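Local coordinates for putative glycosyltransferase (Mannosyltransferase) involved in glycosylating the PBCV-1 major capsid protein (Paramecium bursaria Chlorella virus 1, PDB 2P6W) that probably transfers a sugar from a UDP-sugar during glycosylation of the viral major capsid protein, this chain being its manganese-binding N-terminal domain, at residues Asn86-Asn89 against Lys90-Ile94; Pro93-Phe97 against Ile98-Asp102; Ile120-Gly123 against Val124-Val127; Lys129-Leu132 against Glu133-Lys136. All blocks are in the same frame, centred on the assembly; numbering follows the deposited sequence.

Contact 1. Residues Asn86-Asn89 against Lys90-Ile94; sequences NPKN and KNKPI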
loop_
_atom_site.group_PDB
_atom_site.type_symbol
_atom_site.label_atom_id
_atom_site.label_comp_id
_atom_site.label_asym_id
_atom_site.label_seq_id
_atom_site.Cartn_x
_atom_site.Cartn_y
_atom_site.Cartn_z
ATOM N N ASN A 86 -11.351 2.086 -7.243
ATOM C CA ASN A 86 -12.754 2.466 -7.444
ATOM C C ASN A 86 -13.094 2.544 -8.946
ATOM O O ASN A 86 -12.548 3.399 -9.648
ATOM C CB ASN A 86 -12.987 3.830 -6.791
ATOM C CG ASN A 86 -14.397 4.372 -7.011
ATOM O OD1 ASN A 86 -15.290 3.663 -7.479
ATOM N ND2 ASN A 86 -14.592 5.643 -6.681
ATOM N N PRO A 87 -13.990 1.663 -9.437
ATOM C CA PRO A 87 -14.300 1.677 -10.881
ATOM C C PRO A 87 -14.705 3.053 -11.416
ATOM O O PRO A 87 -14.369 3.386 -12.565
ATOM C CB PRO A 87 -15.454 0.677 -11.008
ATOM C CG PRO A 87 -15.277 -0.250 -9.858
ATOM C CD PRO A 87 -14.723 0.597 -8.731
ATOM N N LYS A 88 -15.394 3.848 -10.598
ATOM C CA LYS A 88 -15.870 5.172 -11.032
ATOM C C LYS A 88 -14.698 6.086 -11.404
ATOM O O LYS A 88 -14.846 6.996 -12.242
ATOM C CB LYS A 88 -16.745 5.840 -9.953
ATOM C CG LYS A 88 -17.194 7.267 -10.321
ATOM C CD LYS A 88 -17.690 8.052 -9.112
ATOM C CE LYS A 88 -17.915 9.530 -9.444
ATOM N NZ LYS A 88 -16.670 10.222 -9.906
ATOM N N ASN A 89 -13.536 5.821 -10.806
ATOM C CA ASN A 89 -12.359 6.663 -10.989
ATOM C C ASN A 89 -11.160 6.013 -11.686
ATOM O O ASN A 89 -10.074 6.592 -11.742
ATOM C CB ASN A 89 -11.936 7.286 -9.659
ATOM C CG ASN A 89 -12.768 8.489 -9.309
ATOM O OD1 ASN A 89 -13.083 8.732 -8.146
ATOM N ND2 ASN A 89 -13.178 9.229 -10.331
ATOM N N LYS A 90 -11.367 4.829 -12.251
ATOM C CA LYS A 90 -10.273 4.073 -12.855
ATOM C C LYS A 90 -9.616 4.775 -14.051
ATOM O O LYS A 90 -8.458 4.496 -14.370
ATOM C CB LYS A 90 -10.741 2.659 -13.240
ATOM C CG LYS A 90 -11.614 2.647 -14.484
ATOM C CD LYS A 90 -11.921 1.216 -14.951
ATOM C CE LYS A 90 -12.548 1.269 -16.336
ATOM N NZ LYS A 90 -13.083 -0.057 -16.746
ATOM N N ASN A 91 -10.336 5.693 -14.701
ATOM C CA ASN A 91 -9.752 6.424 -15.827
ATOM C C ASN A 91 -8.974 7.677 -15.415
ATOM O O ASN A 91 -8.524 8.451 -16.268
ATOM C CB ASN A 91 -10.813 6.751 -16.895
ATOM C CG ASN A 91 -11.412 5.506 -17.516
ATOM O OD1 ASN A 91 -12.633 5.330 -17.527
ATOM N ND2 ASN A 91 -10.552 4.627 -18.030
ATOM N N LYS A 92 -8.786 7.862 -14.111
ATOM C CA LYS A 92 -8.056 9.029 -13.623
ATOM C C LYS A 92 -6.696 8.623 -13.073
ATOM O O LYS A 92 -6.616 7.690 -12.260
ATOM C CB LYS A 92 -8.855 9.754 -12.545
ATOM C CG LYS A 92 -10.167 10.361 -13.042
ATOM C CD LYS A 92 -10.952 10.913 -11.881
ATOM C CE LYS A 92 -12.256 11.576 -12.326
ATOM N NZ LYS A 92 -13.062 12.001 -11.132
ATOM N N PRO A 93 -5.622 9.324 -13.498
ATOM C CA PRO A 93 -4.277 8.927 -13.083
ATOM C C PRO A 93 -4.008 9.309 -11.640
ATOM O O PRO A 93 -4.673 10.192 -11.090
ATOM C CB PRO A 93 -3.369 9.723 -14.012
ATOM C CG PRO A 93 -4.151 10.986 -14.289
ATOM C CD PRO A 93 -5.598 10.525 -14.359
ATOM N N ILE A 94 -3.012 8.657 -11.049
ATOM C CA ILE A 94 -2.676 8.864 -9.649
ATOM C C ILE A 94 -2.336 10.325 -9.386
ATOM O O ILE A 94 -2.644 10.869 -8.325
ATOM C CB ILE A 94 -1.481 7.968 -9.256
ATOM C CG1 ILE A 94 -1.932 6.504 -9.112
ATOM C CG2 ILE A 94 -0.806 8.497 -7.983
ATOM C CD1 ILE A 94 -0.765 5.501 -9.068
HETATM O O HOH W 1 -12.638 7.294 -14.344
#

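Contact 2. Residues Pro93-Phe97 against Ile98-Asp102; sequences PITSF and IDLSD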
loop_
_atom_site.group_PDB
_atom_site.type_symbol
_atom_site.label_atom_id
_atom_site.label_comp_id
_atom_site.label_asym_id
_atom_site.label_seq_id
_atom_site.Cartn_x
_atom_site.Cartn_y
_atom_site.Cartn_z
ATOM N N PRO A 93 -5.622 9.324 -13.498
ATOM C CA PRO A 93 -4.277 8.927 -13.083
ATOM C C PRO A 93 -4.008 9.309 -11.640
ATOM O O PRO A 93 -4.673 10.192 -11.090
ATOM C CB PRO A 93 -3.369 9.723 -14.012
ATOM C CG PRO A 93 -4.151 10.986 -14.289
ATOM C CD PRO A 93 -5.598 10.525 -14.359
ATOM N N ILE A 94 -3.012 8.657 -11.049
ATOM C CA ILE A 94 -2.676 8.864 -9.649
ATOM C C ILE A 94 -2.336 10.325 -9.386
ATOM O O ILE A 94 -2.644 10.869 -8.325
ATOM C CB ILE A 94 -1.481 7.968 -9.256
ATOM C CG1 ILE A 94 -1.932 6.504 -9.112
ATOM C CG2 ILE A 94 -0.806 8.497 -7.983
ATOM C CD1 ILE A 94 -0.765 5.501 -9.068
ATOM N N THR A 95 -1.700 10.942 -10.379
ATOM C CA THR A 95 -1.230 12.316 -10.293
ATOM C C THR A 95 -2.374 13.338 -10.310
ATOM O O THR A 95 -2.147 14.521 -10.030
ATOM C CB THR A 95 -0.179 12.590 -11.383
ATOM O OG1 THR A 95 -0.661 12.091 -12.636
ATOM C CG2 THR A 95 1.130 11.864 -11.027
ATOM N N SER A 96 -3.602 12.899 -10.617
ATOM C CA SER A 96 -4.756 13.784 -10.469
ATOM C C SER A 96 -5.175 13.921 -9.005
ATOM O O SER A 96 -5.944 14.821 -8.660
ATOM C CB SER A 96 -5.945 13.328 -11.325
ATOM O OG SER A 96 -6.417 12.063 -10.893
ATOM N N PHE A 97 -4.663 13.020 -8.154
ATOM C CA PHE A 97 -5.065 12.933 -6.738
ATOM C C PHE A 97 -3.955 13.346 -5.776
ATOM O O PHE A 97 -4.225 13.678 -4.615
ATOM C CB PHE A 97 -5.493 11.498 -6.396
ATOM C CG PHE A 97 -6.759 11.068 -7.085
ATOM C CD1 PHE A 97 -8.011 11.348 -6.522
ATOM C CD2 PHE A 97 -6.701 10.394 -8.290
ATOM C CE1 PHE A 97 -9.183 10.966 -7.172
ATOM C CE2 PHE A 97 -7.868 9.988 -8.940
ATOM C CZ PHE A 97 -9.104 10.271 -8.381
ATOM N N ILE A 98 -2.711 13.300 -6.248
ATOM C CA ILE A 98 -1.561 13.622 -5.410
ATOM C C ILE A 98 -0.456 14.292 -6.215
ATOM O O ILE A 98 -0.233 13.955 -7.379
ATOM C CB ILE A 98 -1.029 12.348 -4.645
ATOM C CG1 ILE A 98 0.129 12.694 -3.708
ATOM C CG2 ILE A 98 -0.644 11.237 -5.605
ATOM C CD1 ILE A 98 0.443 11.580 -2.689
ATOM N N ASP A 99 0.206 15.260 -5.585
ATOM C CA ASP A 99 1.295 16.006 -6.188
ATOM C C ASP A 99 2.599 15.294 -5.821
ATOM O O ASP A 99 2.997 15.293 -4.648
ATOM C CB ASP A 99 1.271 17.430 -5.620
ATOM C CG ASP A 99 2.414 18.290 -6.106
ATOM O OD1 ASP A 99 3.235 17.831 -6.924
ATOM O OD2 ASP A 99 2.466 19.457 -5.662
ATOM N N LEU A 100 3.247 14.693 -6.823
ATOM C CA LEU A 100 4.506 13.964 -6.616
ATOM C C LEU A 100 5.737 14.754 -7.072
ATOM O O LEU A 100 6.816 14.179 -7.252
ATOM C CB LEU A 100 4.457 12.600 -7.323
ATOM C CG LEU A 100 3.390 11.622 -6.808
ATOM C CD1 LEU A 100 3.345 10.375 -7.683
ATOM C CD2 LEU A 100 3.622 11.270 -5.345
ATOM N N SER A 101 5.582 16.065 -7.231
ATOM C CA SER A 101 6.626 16.891 -7.850
ATOM C C SER A 101 7.773 17.322 -6.943
ATOM O O SER A 101 8.814 17.757 -7.464
ATOM C CB SER A 101 6.013 18.129 -8.507
ATOM O OG SER A 101 5.491 18.992 -7.530
ATOM N N ASP A 102 7.607 17.253 -5.617
ATOM C CA ASP A 102 8.686 17.694 -4.716
ATOM C C ASP A 102 9.798 16.648 -4.698
ATOM O O ASP A 102 9.589 15.535 -4.204
ATOM C CB ASP A 102 8.175 17.944 -3.289
ATOM C CG ASP A 102 9.265 18.474 -2.338
ATOM O OD1 ASP A 102 10.466 18.460 -2.677
ATOM O OD2 ASP A 102 8.908 18.920 -1.229
#

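Contact 3. Residues Ile120-Gly123 against Val124-Val127; sequences INTG and VKFV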
loop_
_atom_site.group_PDB
_atom_site.type_symbol
_atom_site.label_atom_id
_atom_site.label_comp_id
_atom_site.label_asym_id
_atom_site.label_seq_id
_atom_site.Cartn_x
_atom_site.Cartn_y
_atom_site.Cartn_z
ATOM N N ILE A 120 -0.564 6.738 11.072
ATOM C CA ILE A 120 -0.607 6.470 9.629
ATOM C C ILE A 120 -1.161 5.075 9.375
ATOM O O ILE A 120 -1.051 4.175 10.230
ATOM C CB ILE A 120 0.783 6.646 8.920
ATOM C CG1 ILE A 120 1.843 5.699 9.517
ATOM C CG2 ILE A 120 1.256 8.080 9.023
ATOM C CD1 ILE A 120 3.178 5.664 8.750
ATOM N N ASN A 121 -1.752 4.900 8.191
ATOM C CA ASN A 121 -2.167 3.575 7.755
ATOM C C ASN A 121 -1.416 3.242 6.473
ATOM O O ASN A 121 -1.616 3.906 5.448
ATOM C CB ASN A 121 -3.677 3.566 7.533
ATOM C CG ASN A 121 -4.183 2.229 7.070
ATOM O OD1 ASN A 121 -3.806 1.740 5.996
ATOM N ND2 ASN A 121 -5.100 1.648 7.844
ATOM N N THR A 122 -0.552 2.220 6.536
ATOM C CA THR A 122 0.356 1.933 5.423
ATOM C C THR A 122 -0.194 0.892 4.447
ATOM O O THR A 122 0.564 0.309 3.668
ATOM C CB THR A 122 1.758 1.506 5.920
ATOM O OG1 THR A 122 1.625 0.431 6.855
ATOM C CG2 THR A 122 2.507 2.699 6.564
ATOM N N GLY A 123 -1.519 0.711 4.455
ATOM C CA GLY A 123 -2.190 -0.143 3.468
ATOM C C GLY A 123 -2.024 0.416 2.058
ATOM O O GLY A 123 -2.158 -0.307 1.063
ATOM N N VAL A 124 -1.753 1.720 1.984
ATOM C CA VAL A 124 -1.376 2.426 0.745
ATOM C C VAL A 124 -0.154 3.271 1.102
ATOM O O VAL A 124 -0.224 4.073 2.036
ATOM C CB VAL A 124 -2.498 3.376 0.258
ATOM C CG1 VAL A 124 -2.062 4.075 -1.016
ATOM C CG2 VAL A 124 -3.790 2.575 -0.012
ATOM N N LYS A 125 0.953 3.075 0.382
ATOM C CA LYS A 125 2.225 3.701 0.767
ATOM C C LYS A 125 3.062 3.925 -0.480
ATOM O O LYS A 125 3.360 2.972 -1.217
ATOM C CB LYS A 125 2.995 2.787 1.740
ATOM C CG LYS A 125 4.353 3.312 2.174
ATOM C CD LYS A 125 5.073 2.340 3.130
ATOM C CE LYS A 125 5.565 1.076 2.417
ATOM N NZ LYS A 125 6.587 0.337 3.290
ATOM N N PHE A 126 3.423 5.188 -0.719
ATOM C CA PHE A 126 4.293 5.578 -1.828
ATOM C C PHE A 126 5.715 5.648 -1.327
ATOM O O PHE A 126 5.986 6.315 -0.333
ATOM C CB PHE A 126 3.938 6.982 -2.333
ATOM C CG PHE A 126 2.645 7.066 -3.098
ATOM C CD1 PHE A 126 2.656 7.096 -4.484
ATOM C CD2 PHE A 126 1.417 7.185 -2.432
ATOM C CE1 PHE A 126 1.458 7.211 -5.218
ATOM C CE2 PHE A 126 0.210 7.296 -3.166
ATOM C CZ PHE A 126 0.245 7.320 -4.551
ATOM N N VAL A 127 6.618 4.979 -2.044
ATOM C CA VAL A 127 8.033 4.913 -1.682
ATOM C C VAL A 127 8.876 5.310 -2.896
ATOM O O VAL A 127 8.814 4.649 -3.936
ATOM C CB VAL A 127 8.437 3.462 -1.297
ATOM C CG1 VAL A 127 9.872 3.437 -0.769
ATOM C CG2 VAL A 127 7.486 2.885 -0.265
HETATM O O HOH W 2 0.421 5.359 4.354
#

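Contact 4. Residues Lys129-Leu132 against Glu133-Lys136; sequences KDAL and EIEK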
loop_
_atom_site.group_PDB
_atom_site.type_symbol
_atom_site.label_atom_id
_atom_site.label_comp_id
_atom_site.label_asym_id
_atom_site.label_seq_id
_atom_site.Cartn_x
_atom_site.Cartn_y
_atom_site.Cartn_z
ATOM N N LYS A 129 12.138 5.697 -5.297
ATOM C CA LYS A 129 13.236 4.769 -5.574
ATOM C C LYS A 129 14.432 4.960 -4.654
ATOM O O LYS A 129 15.146 3.998 -4.372
ATOM C CB LYS A 129 13.675 4.827 -7.039
ATOM C CG LYS A 129 14.188 6.159 -7.475
ATOM C CD LYS A 129 15.234 6.005 -8.591
ATOM C CE LYS A 129 15.681 7.363 -9.123
ATOM N NZ LYS A 129 16.609 8.092 -8.210
ATOM N N ASP A 130 14.658 6.188 -4.187
ATOM C CA ASP A 130 15.828 6.477 -3.352
ATOM C C ASP A 130 15.627 6.016 -1.917
ATOM O O ASP A 130 16.531 6.166 -1.098
ATOM C CB ASP A 130 16.208 7.963 -3.402
ATOM C CG ASP A 130 16.815 8.364 -4.749
ATOM O OD1 ASP A 130 17.394 7.496 -5.439
ATOM O OD2 ASP A 130 16.742 9.539 -5.130
ATOM N N ALA A 131 14.443 5.471 -1.626
ATOM C CA ALA A 131 14.170 4.875 -0.313
ATOM C C ALA A 131 14.183 3.343 -0.348
ATOM O O ALA A 131 13.807 2.696 0.638
ATOM C CB ALA A 131 12.841 5.385 0.257
ATOM N N LEU A 132 14.646 2.747 -1.451
ATOM C CA LEU A 132 14.703 1.280 -1.489
ATOM C C LEU A 132 15.634 0.729 -0.412
ATOM O O LEU A 132 15.336 -0.305 0.194
ATOM C CB LEU A 132 15.157 0.782 -2.854
ATOM C CG LEU A 132 14.107 0.854 -3.954
ATOM C CD1 LEU A 132 14.785 0.528 -5.283
ATOM C CD2 LEU A 132 12.921 -0.089 -3.719
ATOM N N GLU A 133 16.737 1.424 -0.147
ATOM C CA GLU A 133 17.674 0.929 0.873
ATOM C C GLU A 133 17.072 1.074 2.267
ATOM O O GLU A 133 17.363 0.289 3.177
ATOM C CB GLU A 133 19.007 1.662 0.744
ATOM C CG GLU A 133 19.773 1.202 -0.490
ATOM C CD GLU A 133 20.317 -0.195 -0.320
ATOM O OE1 GLU A 133 20.965 -0.456 0.719
ATOM O OE2 GLU A 133 20.093 -1.027 -1.227
ATOM N N ILE A 134 16.203 2.068 2.417
ATOM C CA ILE A 134 15.449 2.225 3.663
ATOM C C ILE A 134 14.485 1.074 3.871
ATOM O O ILE A 134 14.400 0.523 4.972
ATOM C CB ILE A 134 14.675 3.550 3.703
ATOM C CG1 ILE A 134 15.672 4.718 3.720
ATOM C CG2 ILE A 134 13.739 3.567 4.916
ATOM C CD1 ILE A 134 15.025 6.105 3.709
ATOM N N GLU A 135 13.762 0.699 2.815
ATOM C CA GLU A 135 12.845 -0.436 2.930
ATOM C C GLU A 135 13.598 -1.724 3.292
ATOM O O GLU A 135 13.082 -2.580 4.010
ATOM C CB GLU A 135 12.063 -0.612 1.647
ATOM C CG GLU A 135 11.032 0.499 1.456
ATOM C CD GLU A 135 9.832 0.311 2.378
ATOM O OE1 GLU A 135 9.325 -0.821 2.475
ATOM O OE2 GLU A 135 9.388 1.282 3.016
ATOM N N LYS A 136 14.819 -1.863 2.789
ATOM C CA LYS A 136 15.640 -3.000 3.167
ATOM C C LYS A 136 15.856 -3.032 4.680
ATOM O O LYS A 136 15.799 -4.102 5.297
ATOM C CB LYS A 136 16.995 -2.983 2.456
ATOM C CG LYS A 136 16.953 -3.415 1.012
ATOM C CD LYS A 136 18.373 -3.536 0.445
ATOM C CE LYS A 136 18.395 -3.798 -1.057
ATOM N NZ LYS A 136 19.817 -3.880 -1.527
HETATM O O HOH W 3 17.685 3.360 -2.058
#

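Contact 1. Residues Asn86-Asn89 against Lys90-Ile94
The carboxamide of N89 has the long chain of K92 over one face, obliquely, toward one end of the amide. K92 CD lies 4.0 Å from N89 CG. Over that same face, more squarely, sits CZ of the F97 ring. The K88 chain runs on the other side of the amide. Its ammonium NZ comes within 4.2 Å of K92 NZ, so two like charges meet beside the amide; each probably raises the cost of charging the other. Which end of the N89 amide is oxygen is doubtful. The second flat group is the N86 amide. Its OD1 takes the N-H of K88 at 3.1 Å from well above the carbonyl plane, not on a lone pair. Its ND2 is held by the carbonyls of K189 and A191, which fixes the rotation of the amide.

K90 meets the segment through its stem. With chi1 at 75°, CG stands between the backbone N and the carbonyl carbon. This brings K90 CG to 3.4 Å from P87 O. The extended chain then leads to a salt bridge with E31 of helix 20-36. K90 N also gives a straight but weak, 3.3 Å bond to P87 O. K92 N binds N89 O at 3.0 Å. A water joins K88 O to N91 N.

The arrangement is an Asx turn at N86, a short 3-10 turn, then a type I beta turn from N89 to K92. It opens the long loop that follows strand 83-85 in this GT-A type domain.

Contact 2. Residues Pro93-Phe97 against Ile98-Asp102
I94 and I98 lie side by side, one turn apart, and meet through their short branches. The apolar contact is I94 CG2 to I98 CG2, at 3.6 Å. I98 CG1 is anti to the backbone N (chi1 -177°), which leaves CG2 between N and the carbonyl carbon, on the I94 side. I98 CG2 also rests 3.4 Å from the carbonyl oxygen I94 O. F126 of the central sheet touches both isoleucines. Further along, T95 CG2 approaches L100 CD1 at 4.3 Å. L100 continues onto W75 and H108.

The backbone bonds belong to a single irregular helical turn. I94 O accepts from F97 N and, weakly and bent, from I98 N at 3.2 Å. T95 CA adds a C-H...O contact of 3.5 Å to I98 O.

The side-chain hydrogen bonds are made within each segment. S96 OG gives a short 2.6 Å bond to P93 O, in the carbonyl plane. P93 O also accepts S96 N, so two donors grip it. D99 OD1 likewise holds two groups of S101. The hydroxyl OG comes to its syn lone pair at 2.6 Å, and the N-H arrives on the anti side, out of the carboxylate plane. The N-H bond makes an Asx turn.

The chemistry is divided. Isoleucine and leucine branches seat the loop on the beta-sheet, while the exposed serine and aspartate groups bind backbone atoms of their own turns, a polar outer side.

Contact 3. Residues Ile120-Gly123 against Val124-Val127
T122 and K125 meet where an Asx turn runs into strand 124-128, an inner strand of the central mixed sheet of the GT-A fold. The side chain of K125 starts beside the carbonyl of T122, with K125 CB 4.0 Å from T122 O. CG is anti to the backbone N (chi1 178°), and this carries the chain out past the threonine. At CD the lysine meets the methyl group, K125 CD lying 4.3 Å from T122 CG2. The chain then bends at chi3 (71°), and CE turns away from T122. The tip NZ forms salt bridges with E153 and E135. T122 OG1 is bound by E153 too, so that one glutamate ties both residues.

V124 points to the other side of the strand. Its CG2 packs 3.5 Å from the carbonyl carbon of G123, and its branches reach L77, L79 and F110.

The Asx turn is made by N121, whose OD1 accepts the N-H of G123 at 2.9 Å, tilted 30° from the carbonyl plane. OD1 also takes a bond from N178 ND2, and N121 ND2 binds E112, so both ends of the amide are held. The turn lies at the metal site. G123 bonds through its backbone to D80, a manganese ligand, and N121 lies close to the ligand H195.

One water bridges the bend, giving 2.7 Å hydrogen bonds to both N121 O and V124 O.

Contact 4. Residues Lys129-Leu132 against Glu133-Lys136
The first turn of helix 132-140 begins where A131, at the N-cap position, meets I134 and E135. A131 O accepts E135 N at 3.0 Å, nearly along the C=O axis. L132 O repeats the pattern one residue on, taking K136 N at 3.1 Å with the donor tilted from the carbonyl plane.

The side chains sit around these two carbonyls. I134 CB comes to 3.3 Å from A131 O. I134 CD1 reaches back to the methyl group A131 CB at 4.1 Å, and both residues rest on Y107 of strand 107-110. E135 CG lies 3.6 Å from A131 O on its way out. The glutamate is then bent at chi2 (-75°), and its carboxylate is bound by K125 NZ, Y107 OH and S60 OG. K136 CG passes L132 O, and its extended chain runs back along the helix to E133.

In the GT-A fold of this domain, this turn follows strand 124-128 after a short 3-10 segment, and L132 packs on F76 of the neighbouring strand and on I63 and A67 of helix 59-69. A131 has no polar side chain to offer the first N-H groups of the helix. A water accepts E133 N at 2.9 Å and gives a weak bond to K129 O.

Two salt bridges lie on the outer side. K136 NZ meets E133 OE2 at 2.9 Å on the syn side, only 18° out of the carboxylate plane. K129 NZ reaches D130 OD1 at the same 2.9 Å distance, but from above the carboxylate plane.

Contact 3 is the buried one, with its centre about 5 Å from the centre of the chain and beside the manganese site. Contacts 1, 2 and 4 lie 15 to 17 Å out and are partly exposed. Contacts 1 and 2 share P93 and I94 and belong to one loop between strands 83-85 and 107-110. Contact 1 is mostly polar and rich in lysine, while contact 2 turns its aliphatic branches inward, where F126 joins it to contact 3. Contacts 3 and 4 hold consecutive elements, strand 124-128 and helix 132-140. Buried charges link these two, whereas the ion pairs within contact 4 are at the surface. Contacts 1 and 4 do not touch.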